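Putative TetR-family transcriptional regulator (Syntrophomonas wolfei subsp. wolfei, PDB 3LWJ) probably binds DNA through an N-terminal helix-turn-helix domain and regulates transcription. Local coordinates at the interface of chains A and B. Numbering follows the deposited sequence. Chains: chain A/B, Putative TetR-family transcriptional regulator.

Contact 1 and contact 2 belong to one two-fold symmetric interface between the chains, and the centres of their C-alpha atoms lie about 23 Å apart. Helix 153-173 joins them: its first turn supplies B:Ile156 to contact 2, its later turns supply B:Phe166 and B:Lys170 to contact 1, and its copy in chain A brings A:His158 and A:Leu161. Contact 1 adds helix 118-144 and is the more polar of the two, whereas contact 2 sets helix 179-195 against the loop before helix 153-173. Each has a twin with the chains exchanged, consistent with the dimer usual for TetR regulators.

Contact 1: the interface of chains A and B. Residues chain A 125, 129, 132, 158, 161; chain B 166, 170, 174, 176.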
loop_
_atom_site.group_PDB
_atom_site.type_symbol
_atom_site.label_atom_id
_atom_site.label_comp_id
_atom_site.label_asym_id
_atom_site.label_seq_id
_atom_site.Cartn_x
_atom_site.Cartn_y
_atom_site.Cartn_z
ATOM N N LYS A 125 5.051 11.549 0.470
ATOM C CA LYS A 125 4.987 11.629 1.942
ATOM C C LYS A 125 4.255 12.880 2.383
ATOM O O LYS A 125 3.470 12.840 3.314
ATOM C CB LYS A 125 6.373 11.536 2.616
ATOM C CG LYS A 125 6.270 11.347 4.152
ATOM C CD LYS A 125 7.658 11.219 4.851
ATOM C CE LYS A 125 7.512 11.180 6.352
ATOM N NZ LYS A 125 6.966 12.468 6.910
ATOM N N ASP A 129 0.934 12.441 4.442
ATOM C CA ASP A 129 0.960 13.043 5.800
ATOM C C ASP A 129 -0.201 14.007 5.964
ATOM O O ASP A 129 -0.819 14.096 7.053
ATOM C CB ASP A 129 2.291 13.793 6.075
ATOM C CG ASP A 129 3.450 12.862 6.440
ATOM O OD1 ASP A 129 3.255 11.616 6.591
ATOM O OD2 ASP A 129 4.582 13.385 6.581
ATOM N N LEU A 132 -3.299 11.887 6.312
ATOM C CA LEU A 132 -3.237 11.254 7.627
ATOM C C LEU A 132 -3.589 12.195 8.787
ATOM O O LEU A 132 -4.360 11.807 9.697
ATOM C CB LEU A 132 -1.867 10.600 7.883
ATOM C CG LEU A 132 -1.612 9.336 7.048
ATOM C CD1 LEU A 132 -0.080 9.033 6.986
ATOM C CD2 LEU A 132 -2.405 8.146 7.593
ATOM N N HIS A 158 -3.672 5.525 9.456
ATOM C CA HIS A 158 -2.852 4.718 8.575
ATOM C C HIS A 158 -3.634 3.550 7.963
ATOM O O HIS A 158 -3.497 3.271 6.768
ATOM C CB HIS A 158 -1.602 4.194 9.304
ATOM C CG HIS A 158 -0.517 5.209 9.446
ATOM N ND1 HIS A 158 -0.439 6.078 10.513
ATOM C CD2 HIS A 158 0.557 5.472 8.665
ATOM C CE1 HIS A 158 0.646 6.823 10.392
ATOM N NE2 HIS A 158 1.263 6.484 9.272
ATOM N N LEU A 161 -5.899 5.044 5.172
ATOM C CA LEU A 161 -5.074 5.363 4.034
ATOM C C LEU A 161 -4.596 4.110 3.330
ATOM O O LEU A 161 -4.682 4.024 2.111
ATOM C CB LEU A 161 -3.875 6.248 4.400
ATOM C CG LEU A 161 -3.073 6.784 3.187
ATOM C CD1 LEU A 161 -3.978 7.381 2.136
ATOM C CD2 LEU A 161 -2.032 7.806 3.619
ATOM N N PHE B 166 1.823 -1.104 3.960
ATOM C CA PHE B 166 2.044 0.348 4.118
ATOM C C PHE B 166 3.004 0.665 5.271
ATOM O O PHE B 166 3.879 1.487 5.125
ATOM C CB PHE B 166 0.749 1.092 4.371
ATOM C CG PHE B 166 0.896 2.616 4.335
ATOM C CD1 PHE B 166 1.641 3.229 3.351
ATOM C CD2 PHE B 166 0.245 3.409 5.252
ATOM C CE1 PHE B 166 1.765 4.609 3.267
ATOM C CE2 PHE B 166 0.359 4.802 5.191
ATOM C CZ PHE B 166 1.127 5.400 4.182
ATOM N N LYS B 170 6.873 2.315 5.112
ATOM C CA LYS B 170 7.305 3.471 5.906
ATOM C C LYS B 170 8.530 3.189 6.771
ATOM O O LYS B 170 9.311 4.114 7.074
ATOM C CB LYS B 170 6.168 4.021 6.773
ATOM C CG LYS B 170 5.021 4.620 5.969
ATOM C CD LYS B 170 3.972 5.445 6.834
ATOM C CE LYS B 170 4.545 6.666 7.574
ATOM N NZ LYS B 170 3.568 7.802 7.741
ATOM N N LEU B 174 10.785 4.543 3.525
ATOM C CA LEU B 174 10.817 5.944 3.982
ATOM C C LEU B 174 11.752 6.199 5.156
ATOM O O LEU B 174 12.236 7.324 5.329
ATOM C CB LEU B 174 9.438 6.437 4.397
ATOM C CG LEU B 174 8.349 6.490 3.343
ATOM C CD1 LEU B 174 7.224 7.350 3.893
ATOM C CD2 LEU B 174 8.898 7.091 2.076
ATOM N N ALA B 176 10.775 6.467 7.996
ATOM C CA ALA B 176 10.003 7.496 8.727
ATOM C C ALA B 176 9.560 6.993 10.115
ATOM O O ALA B 176 9.232 7.779 10.990
ATOM C CB ALA B 176 8.772 7.935 7.881
HETATM O O HOH W 1 3.157 8.967 5.497
HETATM O O HOH W 2 4.765 9.996 8.359
#
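B:Lys170 and A:His158 meet where helix 153-173 of one chain packs against its copy in the other, in what is probably the dimer interface. The lysine ammonium donates a hydrogen bond to the imidazole, NZ to A:His158 NE2 at 3.1 Å, arriving at the ring edge and lying 8° out of its plane. NE2 thus acts as acceptor here, which would leave any ring proton on ND1. The lysine chain runs across the imidazole at about a right angle and is bent at chi3 (61°) and again, less sharply, at chi4, which carries NZ to the histidine edge.

B:Phe166 turns its CE2 corner to A:His158 CD2 at 3.5 Å, the two side chains crossing nearly perpendicularly. Its neighbouring CZ touches a methyl of A:Leu161. On one face of the phenyl ring, toward the rim, sits B:Lys170 CD, so the aromatic group backs the lysine that grips the histidine. A:Leu132 steadies the imidazole in turn, its CD2 methyl centred over one face.

On the side of B:Lys170 NZ turned away from the histidine, two waters link it to A:Asp129 OD1; water 1 lies 2.9 Å from that carboxylate oxygen. The direct salt bridge is long, 4.0 Å from NZ to OD1, and the waters span the gap. The nearby carboxylate may help to offset the lysine charge at this partly apolar boundary.

A:Lys125 reaches out from its helix toward chain B, its CG anti to the backbone N (chi1 -169°), laying its methylenes against B:Leu174 CD1 and bringing CE to B:Ala176 CB at 3.8 Å. Only at chi4 does the chain bend, turning its ammonium back to the aspartate. There A:Lys125 NZ bonds the syn lone pair of A:Asp129 OD2 at 2.6 Å, leaving OD1 to the two waters.

Contact 2: the interface of chains A and B. Residues chain A 188, 191-192, 197; chain B 151-152, 156.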
loop_
_atom_site.group_PDB
_atom_site.type_symbol
_atom_site.label_atom_id
_atom_site.label_comp_id
_atom_site.label_asym_id
_atom_site.label_seq_id
_atom_site.Cartn_x
_atom_site.Cartn_y
_atom_site.Cartn_z
ATOM N N SER A 188 -17.119 -1.859 3.181
ATOM C CA SER A 188 -17.329 -3.027 4.029
ATOM C C SER A 188 -16.309 -3.056 5.130
ATOM O O SER A 188 -16.664 -3.270 6.269
ATOM C CB SER A 188 -17.233 -4.326 3.235
ATOM O OG SER A 188 -17.492 -5.435 4.098
ATOM N N LYS A 191 -17.111 -0.450 7.829
ATOM C CA LYS A 191 -18.256 -0.919 8.604
ATOM C C LYS A 191 -17.817 -1.893 9.690
ATOM O O LYS A 191 -18.155 -1.727 10.866
ATOM C CB LYS A 191 -19.331 -1.554 7.722
ATOM C CG LYS A 191 -20.482 -2.260 8.533
ATOM C CD LYS A 191 -21.182 -3.415 7.746
ATOM C CE LYS A 191 -20.242 -4.610 7.391
ATOM N NZ LYS A 191 -19.681 -5.368 8.554
ATOM N N THR A 192 -17.070 -2.906 9.291
ATOM C CA THR A 192 -16.557 -3.878 10.261
ATOM C C THR A 192 -15.637 -3.240 11.302
ATOM O O THR A 192 -15.678 -3.602 12.486
ATOM C CB THR A 192 -15.807 -4.997 9.577
ATOM O OG1 THR A 192 -16.688 -5.671 8.671
ATOM C CG2 THR A 192 -15.298 -6.000 10.575
ATOM N N LEU A 197 -14.711 -6.554 14.994
ATOM C CA LEU A 197 -14.660 -7.874 14.425
ATOM C C LEU A 197 -15.141 -8.913 15.428
ATOM O O LEU A 197 -15.729 -9.934 15.046
ATOM C CB LEU A 197 -13.230 -8.207 13.977
ATOM C CG LEU A 197 -13.032 -9.514 13.216
ATOM C CD1 LEU A 197 -13.902 -9.509 11.964
ATOM C CD2 LEU A 197 -11.559 -9.772 12.871
ATOM N N VAL B 151 -19.005 -11.221 8.802
ATOM C CA VAL B 151 -18.935 -10.108 7.863
ATOM C C VAL B 151 -18.190 -10.566 6.616
ATOM O O VAL B 151 -17.506 -11.580 6.645
ATOM C CB VAL B 151 -18.207 -8.904 8.510
ATOM C CG1 VAL B 151 -19.055 -8.365 9.678
ATOM C CG2 VAL B 151 -16.773 -9.291 8.950
ATOM N N PRO B 152 -18.294 -9.800 5.521
ATOM C CA PRO B 152 -17.497 -10.175 4.363
ATOM C C PRO B 152 -16.006 -10.253 4.695
ATOM O O PRO B 152 -15.464 -9.338 5.283
ATOM C CB PRO B 152 -17.822 -9.057 3.367
ATOM C CG PRO B 152 -19.248 -8.706 3.698
ATOM C CD PRO B 152 -19.147 -8.634 5.217
ATOM N N ILE B 156 -11.594 -7.625 5.030
ATOM C CA ILE B 156 -10.737 -7.744 6.212
ATOM C C ILE B 156 -9.330 -8.245 5.877
ATOM O O ILE B 156 -8.342 -7.709 6.388
ATOM C CB ILE B 156 -11.349 -8.610 7.331
ATOM C CG1 ILE B 156 -12.788 -8.152 7.687
ATOM C CG2 ILE B 156 -10.468 -8.554 8.565
ATOM C CD1 ILE B 156 -12.980 -6.691 7.839
HETATM O O HOH W 3 -15.922 -6.759 6.076
#
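Helix 179-195, the last helix of the chain, meets the loop that leads into helix 153-173 of the partner, and A:Thr192 lies at the middle of this meeting. Its side chain points tip to tip at both B:Val151 and B:Ile156. The methyl CG2 packs on the delta-methyl of the isoleucine, 3.7 Å from B:Ile156 CD1, and lies farther from B:Val151 CG2.

With OG1 anti to the carbonyl carbon (chi1 -60°), the threonine hydroxyl faces B:Val151 and a bridging water. A:Lys191 bends at chi3 and chi4 and curls round the side of its own helix, so that its NZ donates to A:Thr192 OG1 at 3.0 Å. The lysine end and the valine slide past each other in opposite directions, NZ standing 3.3 Å from B:Val151 CG1 in a van der Waals contact. A:Leu197 adds a looser touch through CD1, obliquely against the other valine methyl.

Polar groups of the two chains are linked through water 3, which lies 2.9 Å from both A:Ser188 OG and A:Thr192 OG1 and reaches the carbonyl oxygen of B:Pro152, whose O lies 2.7 Å from the water. A:Ser188 OG, anti to its backbone N (chi1 -178°), also rests against the pyrrolidine ring, 3.7 Å from B:Pro152 CB. The serine and threonine hydroxyls, one helical turn apart, thus grip one water together.

Through small apolar contacts and this water bridge, the patch probably helps to hold the C-terminal helix of one subunit against the partner, extending the dimer contact past the start of helix 153-173.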